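Local atomic coordinates of Cry23AA1 (PDB entry 4RHZ), a protein that probably acts as a pore-forming insecticidal toxin of the aerolysin family, binding zinc and forming a binary complex with Cry37Aa1. Residues 23-28 with 171-176; 145-150 with 232-237; 43-48 with 157-162; 36-41 with 116-121. One frame throughout, in Å; residues are numbered along the deposited sequence. Where two conformers were deposited one is given.

Interaction 1 of 4, residues 23-28 with 171-176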
loop_
_atom_site.group_PDB
_atom_site.type_symbol
_atom_site.label_atom_id
_atom_site.label_comp_id
_atom_site.label_asym_id
_atom_site.label_seq_id
_atom_site.Cartn_x
_atom_site.Cartn_y
_atom_site.Cartn_z
ATOM N N VAL A 23 -26.230 -12.782 -39.301
ATOM C CA VAL A 23 -26.425 -11.362 -39.028
ATOM C C VAL A 23 -25.196 -10.528 -39.404
ATOM O O VAL A 23 -24.026 -10.926 -39.153
ATOM C CB VAL A 23 -26.647 -11.087 -37.555
ATOM C CG1 VAL A 23 -26.706 -9.562 -37.265
ATOM C CG2 VAL A 23 -27.834 -11.839 -36.997
ATOM N N LYS A 24 -25.453 -9.393 -40.034
ATOM C CA LYS A 24 -24.408 -8.472 -40.310
ATOM C C LYS A 24 -24.819 -7.089 -39.814
ATOM O O LYS A 24 -25.933 -6.583 -40.228
ATOM C CB LYS A 24 -24.144 -8.447 -41.790
ATOM C CG LYS A 24 -22.744 -8.059 -42.116
ATOM C CD LYS A 24 -22.682 -6.620 -42.511
ATOM C CE LYS A 24 -22.454 -6.513 -44.025
ATOM N NZ LYS A 24 -21.347 -5.516 -44.259
ATOM N N SER A 25 -24.005 -6.531 -38.893
ATOM C CA SER A 25 -24.196 -5.158 -38.356
ATOM C C SER A 25 -23.100 -4.172 -38.760
ATOM O O SER A 25 -22.002 -4.555 -39.008
ATOM C CB SER A 25 -24.361 -5.120 -36.812
ATOM O OG SER A 25 -23.355 -5.851 -36.071
ATOM N N THR A 26 -23.403 -2.891 -38.735
ATOM C CA THR A 26 -22.506 -1.841 -39.110
ATOM C C THR A 26 -22.863 -0.702 -38.209
ATOM O O THR A 26 -24.015 -0.394 -38.025
ATOM C CB THR A 26 -22.764 -1.418 -40.564
ATOM O OG1 THR A 26 -22.470 -2.555 -41.405
ATOM C CG2 THR A 26 -21.805 -0.357 -40.976
ATOM N N TYR A 27 -21.863 -0.086 -37.619
ATOM C CA TYR A 27 -22.065 1.088 -36.772
ATOM C C TYR A 27 -22.529 2.206 -37.642
ATOM O O TYR A 27 -21.960 2.430 -38.681
ATOM C CB TYR A 27 -20.752 1.459 -35.985
ATOM C CG TYR A 27 -20.536 0.523 -34.816
ATOM C CD1 TYR A 27 -19.701 -0.545 -34.903
ATOM C CD2 TYR A 27 -21.180 0.731 -33.612
ATOM C CE1 TYR A 27 -19.528 -1.442 -33.809
ATOM C CE2 TYR A 27 -20.968 -0.125 -32.541
ATOM C CZ TYR A 27 -20.151 -1.202 -32.651
ATOM O OH TYR A 27 -19.976 -2.063 -31.525
ATOM N N ASP A 28 -23.594 2.870 -37.233
ATOM C CA ASP A 28 -24.077 4.019 -37.962
ATOM C C ASP A 28 -23.093 5.182 -37.734
ATOM O O ASP A 28 -22.558 5.324 -36.633
ATOM C CB ASP A 28 -25.485 4.393 -37.497
ATOM C CG ASP A 28 -26.065 5.567 -38.269
ATOM O OD1 ASP A 28 -26.392 5.433 -39.459
ATOM O OD2 ASP A 28 -26.216 6.644 -37.678
ATOM N N GLY A 171 -26.448 6.514 -30.388
ATOM C CA GLY A 171 -26.421 6.099 -31.777
ATOM C C GLY A 171 -26.825 4.668 -32.026
ATOM O O GLY A 171 -27.225 3.978 -31.107
ATOM N N THR A 172 -26.723 4.209 -33.289
ATOM C CA THR A 172 -27.353 2.953 -33.645
ATOM C C THR A 172 -26.418 2.117 -34.466
ATOM O O THR A 172 -25.394 2.606 -34.957
ATOM C CB THR A 172 -28.586 3.206 -34.533
ATOM O OG1 THR A 172 -28.176 3.927 -35.712
ATOM C CG2 THR A 172 -29.675 3.986 -33.804
ATOM N N LEU A 173 -26.765 0.845 -34.595
ATOM C CA LEU A 173 -26.168 -0.022 -35.597
ATOM C C LEU A 173 -27.246 -0.304 -36.647
ATOM O O LEU A 173 -28.443 -0.465 -36.322
ATOM C CB LEU A 173 -25.689 -1.358 -34.991
ATOM C CG LEU A 173 -24.427 -1.176 -34.129
ATOM C CD1 LEU A 173 -24.882 -0.748 -32.693
ATOM C CD2 LEU A 173 -23.577 -2.446 -34.134
ATOM N N PHE A 174 -26.782 -0.401 -37.881
ATOM C CA PHE A 174 -27.580 -0.865 -38.940
ATOM C C PHE A 174 -27.461 -2.354 -39.020
ATOM O O PHE A 174 -26.382 -2.844 -39.291
ATOM C CB PHE A 174 -27.196 -0.207 -40.277
ATOM C CG PHE A 174 -28.177 -0.565 -41.399
ATOM C CD1 PHE A 174 -29.535 -0.258 -41.268
ATOM C CD2 PHE A 174 -27.777 -1.288 -42.466
ATOM C CE1 PHE A 174 -30.455 -0.603 -42.233
ATOM C CE2 PHE A 174 -28.696 -1.660 -43.437
ATOM C CZ PHE A 174 -30.042 -1.298 -43.326
ATOM N N CYS A 175 -28.555 -3.088 -38.823
ATOM C CA CYS A 175 -28.473 -4.565 -38.782
ATOM C C CYS A 175 -29.290 -5.318 -39.870
ATOM O O CYS A 175 -30.502 -5.085 -40.066
ATOM C CB CYS A 175 -28.811 -5.117 -37.370
ATOM S SG CYS A 175 -28.353 -3.964 -35.977
ATOM N N ARG A 176 -28.596 -6.210 -40.554
ATOM C CA ARG A 176 -29.130 -7.030 -41.580
ATOM C C ARG A 176 -29.220 -8.456 -41.039
ATOM O O ARG A 176 -28.203 -9.022 -40.666
ATOM C CB ARG A 176 -28.206 -6.977 -42.835
ATOM C CG ARG A 176 -27.973 -5.527 -43.494
ATOM C CD ARG A 176 -26.957 -5.612 -44.666
ATOM N NE ARG A 176 -26.793 -4.422 -45.523
ATOM C CZ ARG A 176 -25.874 -3.438 -45.335
ATOM N NH1 ARG A 176 -25.072 -3.491 -44.256
ATOM N NH2 ARG A 176 -25.750 -2.391 -46.210
HETATM O O HOH W 1 -25.346 -4.297 -41.594
#

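Interaction 2 of 4, residues 145-150 with 232-237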
loop_
_atom_site.group_PDB
_atom_site.type_symbol
_atom_site.label_atom_id
_atom_site.label_comp_id
_atom_site.label_asym_id
_atom_site.label_seq_id
_atom_site.Cartn_x
_atom_site.Cartn_y
_atom_site.Cartn_z
ATOM N N LYS A 145 33.119 10.793 23.779
ATOM C CA LYS A 145 32.750 9.610 24.558
ATOM C C LYS A 145 31.295 9.153 24.227
ATOM O O LYS A 145 30.524 8.835 25.105
ATOM C CB LYS A 145 32.914 9.875 26.095
ATOM C CG LYS A 145 34.308 10.396 26.529
ATOM C CD LYS A 145 35.414 9.399 26.268
ATOM C CE LYS A 145 36.795 10.009 26.586
ATOM N NZ LYS A 145 37.840 8.955 26.270
ATOM N N THR A 146 30.922 9.149 22.960
ATOM C CA THR A 146 29.561 8.779 22.579
ATOM C C THR A 146 29.656 8.000 21.293
ATOM O O THR A 146 30.540 8.241 20.454
ATOM C CB THR A 146 28.713 10.038 22.370
ATOM O OG1 THR A 146 28.711 10.772 23.599
ATOM C CG2 THR A 146 27.286 9.714 21.996
ATOM N N TYR A 147 28.766 7.037 21.132
ATOM C CA TYR A 147 28.629 6.476 19.817
ATOM C C TYR A 147 27.264 6.805 19.239
ATOM O O TYR A 147 26.314 7.211 19.945
ATOM C CB TYR A 147 28.932 5.022 19.821
ATOM C CG TYR A 147 27.931 4.153 20.533
ATOM C CD1 TYR A 147 26.914 3.471 19.810
ATOM C CD2 TYR A 147 28.027 3.944 21.920
ATOM C CE1 TYR A 147 26.013 2.624 20.441
ATOM C CE2 TYR A 147 27.146 3.122 22.569
ATOM C CZ TYR A 147 26.132 2.461 21.821
ATOM O OH TYR A 147 25.284 1.650 22.511
ATOM N N VAL A 148 27.196 6.651 17.933
ATOM C CA VAL A 148 26.021 6.949 17.188
ATOM C C VAL A 148 25.690 5.660 16.384
ATOM O O VAL A 148 26.600 4.943 15.878
ATOM C CB VAL A 148 26.320 8.230 16.410
ATOM C CG1 VAL A 148 26.308 8.082 14.991
ATOM C CG2 VAL A 148 25.523 9.400 16.924
ATOM N N GLU A 149 24.412 5.315 16.352
ATOM C CA GLU A 149 23.925 4.301 15.411
ATOM C C GLU A 149 23.036 5.047 14.430
ATOM O O GLU A 149 22.003 5.622 14.867
ATOM C CB GLU A 149 23.102 3.226 16.127
ATOM C CG GLU A 149 23.932 2.011 16.569
ATOM C CD GLU A 149 23.271 1.136 17.643
ATOM O OE1 GLU A 149 22.062 1.282 17.894
ATOM O OE2 GLU A 149 23.969 0.310 18.270
ATOM N N ALA A 150 23.446 5.084 13.153
ATOM C CA ALA A 150 22.636 5.745 12.137
ATOM C C ALA A 150 22.009 4.581 11.347
ATOM O O ALA A 150 22.735 3.767 10.703
ATOM C CB ALA A 150 23.464 6.689 11.211
ATOM N N THR A 232 20.606 7.398 16.590
ATOM C CA THR A 232 20.667 7.258 18.055
ATOM C C THR A 232 22.060 7.550 18.660
ATOM O O THR A 232 23.054 6.918 18.268
ATOM C CB THR A 232 20.207 5.812 18.492
ATOM O OG1 THR A 232 18.853 5.601 18.014
ATOM C CG2 THR A 232 20.161 5.717 19.951
ATOM N N GLU A 233 22.140 8.481 19.619
ATOM C CA GLU A 233 23.441 8.708 20.328
ATOM C C GLU A 233 23.342 8.065 21.669
ATOM O O GLU A 233 22.378 8.276 22.343
ATOM C CB GLU A 233 23.719 10.179 20.619
ATOM C CG GLU A 233 23.535 11.113 19.514
ATOM C CD GLU A 233 23.895 12.608 19.862
ATOM O OE1 GLU A 233 24.267 12.961 21.044
ATOM O OE2 GLU A 233 23.797 13.425 18.925
ATOM N N TYR A 234 24.350 7.306 22.041
ATOM C CA TYR A 234 24.400 6.727 23.334
ATOM C C TYR A 234 25.796 6.889 23.940
ATOM O O TYR A 234 26.819 6.850 23.257
ATOM C CB TYR A 234 24.028 5.268 23.304
ATOM C CG TYR A 234 23.457 4.827 24.624
ATOM C CD1 TYR A 234 22.100 5.045 24.924
ATOM C CD2 TYR A 234 24.260 4.199 25.582
ATOM C CE1 TYR A 234 21.555 4.630 26.139
ATOM C CE2 TYR A 234 23.723 3.787 26.801
ATOM C CZ TYR A 234 22.372 4.020 27.071
ATOM O OH TYR A 234 21.830 3.621 28.253
ATOM N N PRO A 235 25.837 7.148 25.248
ATOM C CA PRO A 235 27.151 7.307 25.962
ATOM C C PRO A 235 28.020 6.078 25.893
ATOM O O PRO A 235 27.519 4.955 26.012
ATOM C CB PRO A 235 26.736 7.521 27.420
ATOM C CG PRO A 235 25.170 7.716 27.405
ATOM C CD PRO A 235 24.763 7.885 25.947
ATOM N N LEU A 236 29.312 6.265 25.638
ATOM C CA LEU A 236 30.258 5.171 25.869
ATOM C C LEU A 236 30.585 4.956 27.369
ATOM O O LEU A 236 30.538 5.890 28.163
ATOM C CB LEU A 236 31.521 5.380 25.057
ATOM C CG LEU A 236 31.329 4.998 23.592
ATOM C CD1 LEU A 236 32.465 5.629 22.769
ATOM C CD2 LEU A 236 31.232 3.417 23.443
ATOM N N ASP A 237 31.057 3.789 27.727
ATOM C CA ASP A 237 31.337 3.464 29.116
ATOM C C ASP A 237 32.261 4.474 29.794
ATOM O O ASP A 237 32.088 4.797 30.949
ATOM C CB ASP A 237 32.016 2.109 29.162
ATOM C CG ASP A 237 31.303 1.134 30.029
ATOM O OD1 ASP A 237 31.280 -0.053 29.666
ATOM O OD2 ASP A 237 30.773 1.547 31.076
HETATM O O HOH W 2 18.968 4.660 15.681
#

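Interaction 3 of 4, residues 43-48 with 157-162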
loop_
_atom_site.group_PDB
_atom_site.type_symbol
_atom_site.label_atom_id
_atom_site.label_comp_id
_atom_site.label_asym_id
_atom_site.label_seq_id
_atom_site.Cartn_x
_atom_site.Cartn_y
_atom_site.Cartn_z
ATOM N N THR A 43 -9.822 6.730 -2.330
ATOM C CA THR A 43 -8.589 7.415 -2.601
ATOM C C THR A 43 -7.580 7.390 -1.416
ATOM O O THR A 43 -6.416 7.784 -1.564
ATOM C CB THR A 43 -8.921 8.814 -3.109
ATOM O OG1 THR A 43 -7.774 9.377 -3.734
ATOM C CG2 THR A 43 -9.421 9.704 -1.998
ATOM N N GLU A 44 -8.046 6.911 -0.257
ATOM C CA GLU A 44 -7.226 6.759 0.933
ATOM C C GLU A 44 -6.870 5.314 1.076
ATOM O O GLU A 44 -7.742 4.491 1.371
ATOM C CB GLU A 44 -7.989 7.188 2.207
ATOM C CG GLU A 44 -8.135 8.702 2.412
ATOM C CD GLU A 44 -7.250 9.206 3.583
ATOM O OE1 GLU A 44 -7.577 8.865 4.768
ATOM O OE2 GLU A 44 -6.250 9.948 3.304
ATOM N N ILE A 45 -5.600 4.993 0.890
ATOM C CA ILE A 45 -5.208 3.615 1.057
ATOM C C ILE A 45 -5.473 3.302 2.511
ATOM O O ILE A 45 -4.972 3.999 3.378
ATOM C CB ILE A 45 -3.711 3.367 0.756
ATOM C CG1 ILE A 45 -3.284 3.957 -0.615
ATOM C CG2 ILE A 45 -3.363 1.899 0.906
ATOM C CD1 ILE A 45 -4.314 3.692 -1.693
ATOM N N PRO A 46 -6.239 2.245 2.792
ATOM C CA PRO A 46 -6.489 1.991 4.222
ATOM C C PRO A 46 -5.412 1.150 4.905
ATOM O O PRO A 46 -5.668 0.595 5.937
ATOM C CB PRO A 46 -7.842 1.204 4.190
ATOM C CG PRO A 46 -7.674 0.327 2.918
ATOM C CD PRO A 46 -6.844 1.198 1.934
ATOM N N THR A 47 -4.250 0.971 4.317
ATOM C CA THR A 47 -3.218 0.179 4.963
ATOM C C THR A 47 -2.063 1.169 5.224
ATOM O O THR A 47 -1.670 1.941 4.316
ATOM C CB THR A 47 -2.785 -0.977 4.047
ATOM O OG1 THR A 47 -3.848 -1.952 4.019
ATOM C CG2 THR A 47 -1.552 -1.701 4.596
ATOM N N GLU A 48 -1.543 1.201 6.444
ATOM C CA GLU A 48 -0.507 2.216 6.736
ATOM C C GLU A 48 0.827 1.927 6.037
ATOM O O GLU A 48 1.204 0.767 5.833
ATOM C CB GLU A 48 -0.277 2.329 8.251
ATOM C CG GLU A 48 -1.417 3.001 9.070
ATOM C CD GLU A 48 -0.978 3.245 10.543
ATOM O OE1 GLU A 48 0.199 2.919 10.898
ATOM O OE2 GLU A 48 -1.804 3.761 11.333
ATOM N N GLY A 157 5.003 1.622 0.899
ATOM C CA GLY A 157 3.522 1.638 0.756
ATOM C C GLY A 157 3.043 0.618 -0.288
ATOM O O GLY A 157 3.752 0.363 -1.259
ATOM N N THR A 158 1.895 -0.004 -0.031
ATOM C CA THR A 158 1.261 -0.896 -1.007
ATOM C C THR A 158 -0.189 -0.532 -1.153
ATOM O O THR A 158 -0.853 -0.087 -0.194
ATOM C CB THR A 158 1.215 -2.329 -0.584
ATOM O OG1 THR A 158 0.484 -2.398 0.647
ATOM C CG2 THR A 158 2.613 -2.902 -0.443
ATOM N N TYR A 159 -0.706 -0.703 -2.367
ATOM C CA TYR A 159 -2.141 -0.335 -2.607
ATOM C C TYR A 159 -2.787 -1.282 -3.617
ATOM O O TYR A 159 -2.113 -1.772 -4.534
ATOM C CB TYR A 159 -2.305 1.119 -3.030
ATOM C CG TYR A 159 -1.485 1.435 -4.225
ATOM C CD1 TYR A 159 -2.039 1.394 -5.541
ATOM C CD2 TYR A 159 -0.122 1.730 -4.083
ATOM C CE1 TYR A 159 -1.244 1.634 -6.659
ATOM C CE2 TYR A 159 0.693 1.951 -5.190
ATOM C CZ TYR A 159 0.118 1.909 -6.475
ATOM O OH TYR A 159 0.967 2.137 -7.513
ATOM N N ASN A 160 -4.067 -1.556 -3.428
ATOM C CA ASN A 160 -4.845 -2.309 -4.416
ATOM C C ASN A 160 -6.205 -1.640 -4.521
ATOM O O ASN A 160 -7.045 -1.811 -3.636
ATOM C CB ASN A 160 -4.986 -3.761 -4.014
ATOM C CG ASN A 160 -5.581 -4.649 -5.171
ATOM O OD1 ASN A 160 -6.121 -4.146 -6.189
ATOM N ND2 ASN A 160 -5.474 -5.974 -5.002
ATOM N N VAL A 161 -6.423 -0.842 -5.566
ATOM C CA VAL A 161 -7.652 -0.025 -5.602
ATOM C C VAL A 161 -8.575 -0.417 -6.768
ATOM O O VAL A 161 -8.157 -0.364 -7.905
ATOM C CB VAL A 161 -7.339 1.438 -5.696
ATOM C CG1 VAL A 161 -8.601 2.277 -5.570
ATOM C CG2 VAL A 161 -6.286 1.892 -4.623
ATOM N N PRO A 162 -9.830 -0.830 -6.477
ATOM C CA PRO A 162 -10.777 -1.048 -7.573
ATOM C C PRO A 162 -11.082 0.262 -8.260
ATOM O O PRO A 162 -11.189 1.314 -7.604
ATOM C CB PRO A 162 -12.034 -1.592 -6.873
ATOM C CG PRO A 162 -11.558 -2.165 -5.535
ATOM C CD PRO A 162 -10.366 -1.299 -5.175
HETATM O O HOH W 3 0.511 0.675 2.504
HETATM O O HOH W 4 -3.716 -1.647 0.588
#

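Interaction 4 of 4, residues 36-41 with 116-121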
loop_
_atom_site.group_PDB
_atom_site.type_symbol
_atom_site.label_atom_id
_atom_site.label_comp_id
_atom_site.label_asym_id
_atom_site.label_seq_id
_atom_site.Cartn_x
_atom_site.Cartn_y
_atom_site.Cartn_z
ATOM N N GLU A 36 -15.861 9.233 -21.282
ATOM C CA GLU A 36 -15.012 8.164 -20.729
ATOM C C GLU A 36 -14.463 8.634 -19.380
ATOM O O GLU A 36 -14.085 9.810 -19.201
ATOM C CB GLU A 36 -13.832 7.872 -21.642
ATOM C CG GLU A 36 -14.212 7.243 -22.962
ATOM C CD GLU A 36 -14.207 8.228 -24.102
ATOM O OE1 GLU A 36 -14.726 9.361 -23.948
ATOM O OE2 GLU A 36 -13.637 7.866 -25.151
ATOM N N SER A 37 -14.419 7.716 -18.435
ATOM C CA SER A 37 -14.072 8.081 -17.094
ATOM C C SER A 37 -13.651 6.864 -16.322
ATOM O O SER A 37 -14.464 5.955 -16.119
ATOM C CB SER A 37 -15.287 8.713 -16.432
ATOM O OG SER A 37 -15.011 8.999 -15.067
ATOM N N VAL A 38 -12.383 6.828 -15.916
ATOM C CA VAL A 38 -11.948 5.816 -14.967
ATOM C C VAL A 38 -11.775 6.496 -13.582
ATOM O O VAL A 38 -11.016 7.459 -13.435
ATOM C CB VAL A 38 -10.632 5.168 -15.427
ATOM C CG1 VAL A 38 -10.036 4.291 -14.304
ATOM C CG2 VAL A 38 -10.832 4.377 -16.764
ATOM N N THR A 39 -12.527 6.034 -12.599
ATOM C CA THR A 39 -12.460 6.604 -11.284
ATOM C C THR A 39 -12.229 5.541 -10.193
ATOM O O THR A 39 -12.844 4.479 -10.197
ATOM C CB THR A 39 -13.694 7.495 -10.943
ATOM O OG1 THR A 39 -14.854 6.699 -11.003
ATOM C CG2 THR A 39 -13.838 8.727 -11.899
ATOM N N PRO A 40 -11.304 5.840 -9.259
ATOM C CA PRO A 40 -10.928 4.998 -8.121
ATOM C C PRO A 40 -12.109 4.909 -7.205
ATOM O O PRO A 40 -12.747 5.891 -7.022
ATOM C CB PRO A 40 -9.794 5.804 -7.450
ATOM C CG PRO A 40 -10.122 7.254 -7.807
ATOM C CD PRO A 40 -10.599 7.138 -9.244
ATOM N N GLN A 41 -12.397 3.748 -6.643
ATOM C CA GLN A 41 -13.522 3.623 -5.748
ATOM C C GLN A 41 -13.305 4.343 -4.393
ATOM O O GLN A 41 -14.286 4.726 -3.756
ATOM C CB GLN A 41 -13.899 2.150 -5.549
ATOM C CG GLN A 41 -14.638 1.655 -6.791
ATOM C CD GLN A 41 -15.198 0.246 -6.706
ATOM O OE1 GLN A 41 -15.083 -0.452 -5.671
ATOM N NE2 GLN A 41 -15.810 -0.197 -7.817
ATOM N N ALA A 116 -2.250 5.098 -15.152
ATOM C CA ALA A 116 -2.305 3.907 -15.981
ATOM C C ALA A 116 -3.218 4.137 -17.196
ATOM O O ALA A 116 -4.093 5.020 -17.182
ATOM C CB ALA A 116 -2.727 2.688 -15.160
ATOM N N GLU A 117 -2.927 3.372 -18.243
ATOM C CA GLU A 117 -3.738 3.318 -19.421
ATOM C C GLU A 117 -4.792 2.188 -19.384
ATOM O O GLU A 117 -4.468 1.005 -19.354
ATOM C CB GLU A 117 -2.914 3.224 -20.723
ATOM C CG GLU A 117 -3.824 3.873 -21.827
ATOM C CD GLU A 117 -3.121 4.295 -23.043
ATOM O OE1 GLU A 117 -3.835 4.644 -24.007
ATOM O OE2 GLU A 117 -1.876 4.279 -23.056
ATOM N N TYR A 118 -6.043 2.591 -19.354
ATOM C CA TYR A 118 -7.147 1.651 -19.498
ATOM C C TYR A 118 -7.720 1.545 -20.928
ATOM O O TYR A 118 -8.336 2.492 -21.426
ATOM C CB TYR A 118 -8.220 1.973 -18.506
ATOM C CG TYR A 118 -7.702 1.762 -17.107
ATOM C CD1 TYR A 118 -7.749 0.515 -16.512
ATOM C CD2 TYR A 118 -7.104 2.820 -16.396
ATOM C CE1 TYR A 118 -7.276 0.328 -15.226
ATOM C CE2 TYR A 118 -6.597 2.627 -15.115
ATOM C CZ TYR A 118 -6.686 1.411 -14.539
ATOM O OH TYR A 118 -6.178 1.262 -13.258
ATOM N N ASN A 119 -7.465 0.401 -21.551
ATOM C CA ASN A 119 -8.105 0.040 -22.802
ATOM C C ASN A 119 -9.388 -0.789 -22.529
ATOM O O ASN A 119 -9.314 -1.930 -22.061
ATOM C CB ASN A 119 -7.135 -0.722 -23.687
ATOM C CG ASN A 119 -7.832 -1.249 -25.037
ATOM O OD1 ASN A 119 -9.091 -1.227 -25.218
ATOM N ND2 ASN A 119 -7.001 -1.773 -25.931
ATOM N N TYR A 120 -10.545 -0.203 -22.810
ATOM C CA TYR A 120 -11.843 -0.803 -22.394
ATOM C C TYR A 120 -12.179 -2.145 -23.023
ATOM O O TYR A 120 -12.959 -2.907 -22.464
ATOM C CB TYR A 120 -13.006 0.151 -22.612
ATOM C CG TYR A 120 -13.024 1.414 -21.770
ATOM C CD1 TYR A 120 -11.852 2.078 -21.408
ATOM C CD2 TYR A 120 -14.237 2.000 -21.426
ATOM C CE1 TYR A 120 -11.906 3.310 -20.664
ATOM C CE2 TYR A 120 -14.293 3.179 -20.689
ATOM C CZ TYR A 120 -13.127 3.821 -20.328
ATOM O OH TYR A 120 -13.230 4.985 -19.639
ATOM N N SER A 121 -11.482 -2.461 -24.102
ATOM C CA SER A 121 -11.797 -3.600 -24.970
ATOM C C SER A 121 -11.009 -4.860 -24.688
ATOM O O SER A 121 -11.240 -5.897 -25.374
ATOM C CB SER A 121 -11.604 -3.186 -26.450
ATOM O OG SER A 121 -12.413 -1.985 -26.619
#

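Interaction 1 of 4, residues 23-28 with 171-176
Arg176 rises from strand 172-176 beside Lys24 of strand 23-27 and carries much of the contact on its face of the sheet. Its CB rests 3.5 Å from Lys24 O, CG turns anti to its own carbonyl carbon (chi1 -59°), and the chain then runs extended to NE, alongside the Lys24 side chain and pointing the same way. At the tip the rim of the Phe174 ring, through CE2, points at one face of the guanidinium, an edge-to-face meeting, while Thr26 OG1 approaches the guanidinium edge in plane. NH1 donates to a water, which in turn donates to Lys24 O and Phe174 O, so one solvent molecule ties the arginine to both backbones. Lys24 NZ is only 4.2 Å from Arg176 NH1, two like charges held close together. Beneath runs an antiparallel ladder in the elongated beta fold of the aerolysin family: Lys24 N and Arg176 O bond nearly straight at 2.8 Å, Arg176 N returns to Lys24 O, and Phe174 N reaches Thr26 O. The Thr26 N bond to Phe174 O is bent and weak. On the other face Leu173 lies beside Tyr27, its CD2 3.9 Å from the centroid of the Tyr27 ring in a CH-pi contact, and helix 6-18 packs on this side through Ile6 and Ile10. Ser25 OG, in the crowded position, bonds to Gln7. Past the ladder, Asp28 N still donates to Thr172 O.

Interaction 2 of 4, residues 145-150 with 232-237
Strands 146-150 and 232-235 run antiparallel, their axes 4.7 Å apart at closest and 154° between directions. They form neighbouring strands in the long, curled beta-sheet of this aerolysin-type toxin, and Lys145 and Thr146 both face Asn61 on the next strand as a G1 beta bulge. Tyr147 pairs with Tyr234, and Glu149 with Thr232, each through two backbone bonds; Tyr147 N to Tyr234 O comes in nearly along the C=O axis. One further bond, Leu236 N to Lys145 O, extends the pairing beyond the strand end, but its donor stands above the carbonyl plane. The main side chain is Tyr147, whose CG takes the crowded position between N and carbonyl carbon (chi1 69°). This lays the ring against the partner strand, and Tyr234 CB sits over one face, 4.2 Å from the Tyr147 ring centroid. Leu236 crosses obliquely, its CD2 3.6 Å from Tyr147 CD2, while Arg58 makes a cation-pi contact with the same ring. Tyr234 CG is anti to its backbone N, which carries the ring away from strand 146-150; its OH bonds to Asp35 of the Cry37Aa1 chain. On the opposite face of the sheet Val148 CG2 meets Glu233 CG at 3.7 Å, the two lying side by side. Thr232 OG1 bonds to Thr247 and lies 2.5 Å from a water, which donates to Glu149 O at 3.3 Å.

Interaction 3 of 4, residues 43-48 with 157-162
Gly157 opens the second segment, a piece of strand 146-179 that segment 43-48 overlies without any direct hydrogen bond between them. At Thr158 the link is partly through water: Thr158 N donates to a water at 3.0 Å, and that water can in turn donate to Thr47 O. Thr158 O takes a weak bond from another water, and Ile45 CG2 comes within 3.4 Å of the same oxygen, CG2 being anti to the Ile45 backbone N. Tyr159 follows and receives the tip of the isoleucine. Ile45 CD1 sits 3.5 Å from Tyr159 CB, the closest apolar approach of this contact, and Ile45 CG1 lies 3.9 Å from the same CB, so the isoleucine crosses the base of the tyrosine obliquely. Tyr159 CG stands in the crowded position between its backbone N and carbonyl carbon (chi1 55°), which carries the ring away from segment 43-48 toward Leu112 and Val114; Phe103 meets it with planes at about 45°. Two residues on, Val161 CG2 meets Ile45 CD1 at 4.0 Å, the side chains crossing at about a right angle. Ile45 thereby spans Tyr159 and Val161, while Phe103 and Phe105 also touch it. The Tyr159 side chain lies about 8 Å from the bound zinc. Ile45, from the small sheet of strands 44-45, 96-105 and 111-119, thus packs on strand 146-179 of the large sheet, consistent with a beta-sandwich part of the aerolysin-type fold.

Interaction 4 of 4, residues 36-41 with 116-121
A buried apolar layer between two sheets of the elongated body is where strand 32-40 meets the end of strand 111-119, well apart from the zinc site. Val38 is its centre: CG1 belongs to Tyr118, while CG2 lies between Tyr118 and Tyr120. With CG1 anti to the backbone N (chi1 169°), that methyl sits over one face of the Tyr118 ring, 4.2 Å from its centroid, in a CH-pi contact; the two side chains cross at about a right angle. Val38 CG2 lies 4.0 Å from Tyr118 CB and also meets Tyr120, whose OH is 3.8 Å from Val38 CG2. This facing of sheets fits a beta-sandwich part of the aerolysin-family fold, with Val163 of strand 146-179 packing on both Val38 and Tyr118. Tyr120 slides past Val38 in the opposite direction, so its hydroxyl ends against the backbone of strand 32-40, 3.2 Å from Ser37 N and 3.6 Å from Glu36 CB. The same OH bonds to Glu166 O and Thr97 OG1, which satisfy it in this buried place, while Tyr118 OH bonds to Phe218 O. Just beyond the strand end, Asn119 OD1 accepts from Ser121 N at 2.9 Å, an Asx turn whose donor stands above the carboxamide plane.

Interactions 1, 2 and 3 all use the long strand 146-179, at widely separated points: interactions 1 and 2 lie on opposite sides of the chain's centre, their centres about 79 Å apart. Both are antiparallel pairings within one sheet, bound mainly by backbone hydrogen bonds; interaction 1 lies at the surface, and interaction 2 is partly buried and reaches the Cry37Aa1 chain. Interactions 3 and 4 are buried, close to the centre, and rest on side-chain packing between sheets rather than on strand pairing. They touch each other, Gln41 N probably bonding to Pro162 O and Val161 CG1 packing on Pro40 CB, because strand 32-40 of interaction 4 neighbours strand 146-179; strands 32-40 and 44-45 are also consecutive.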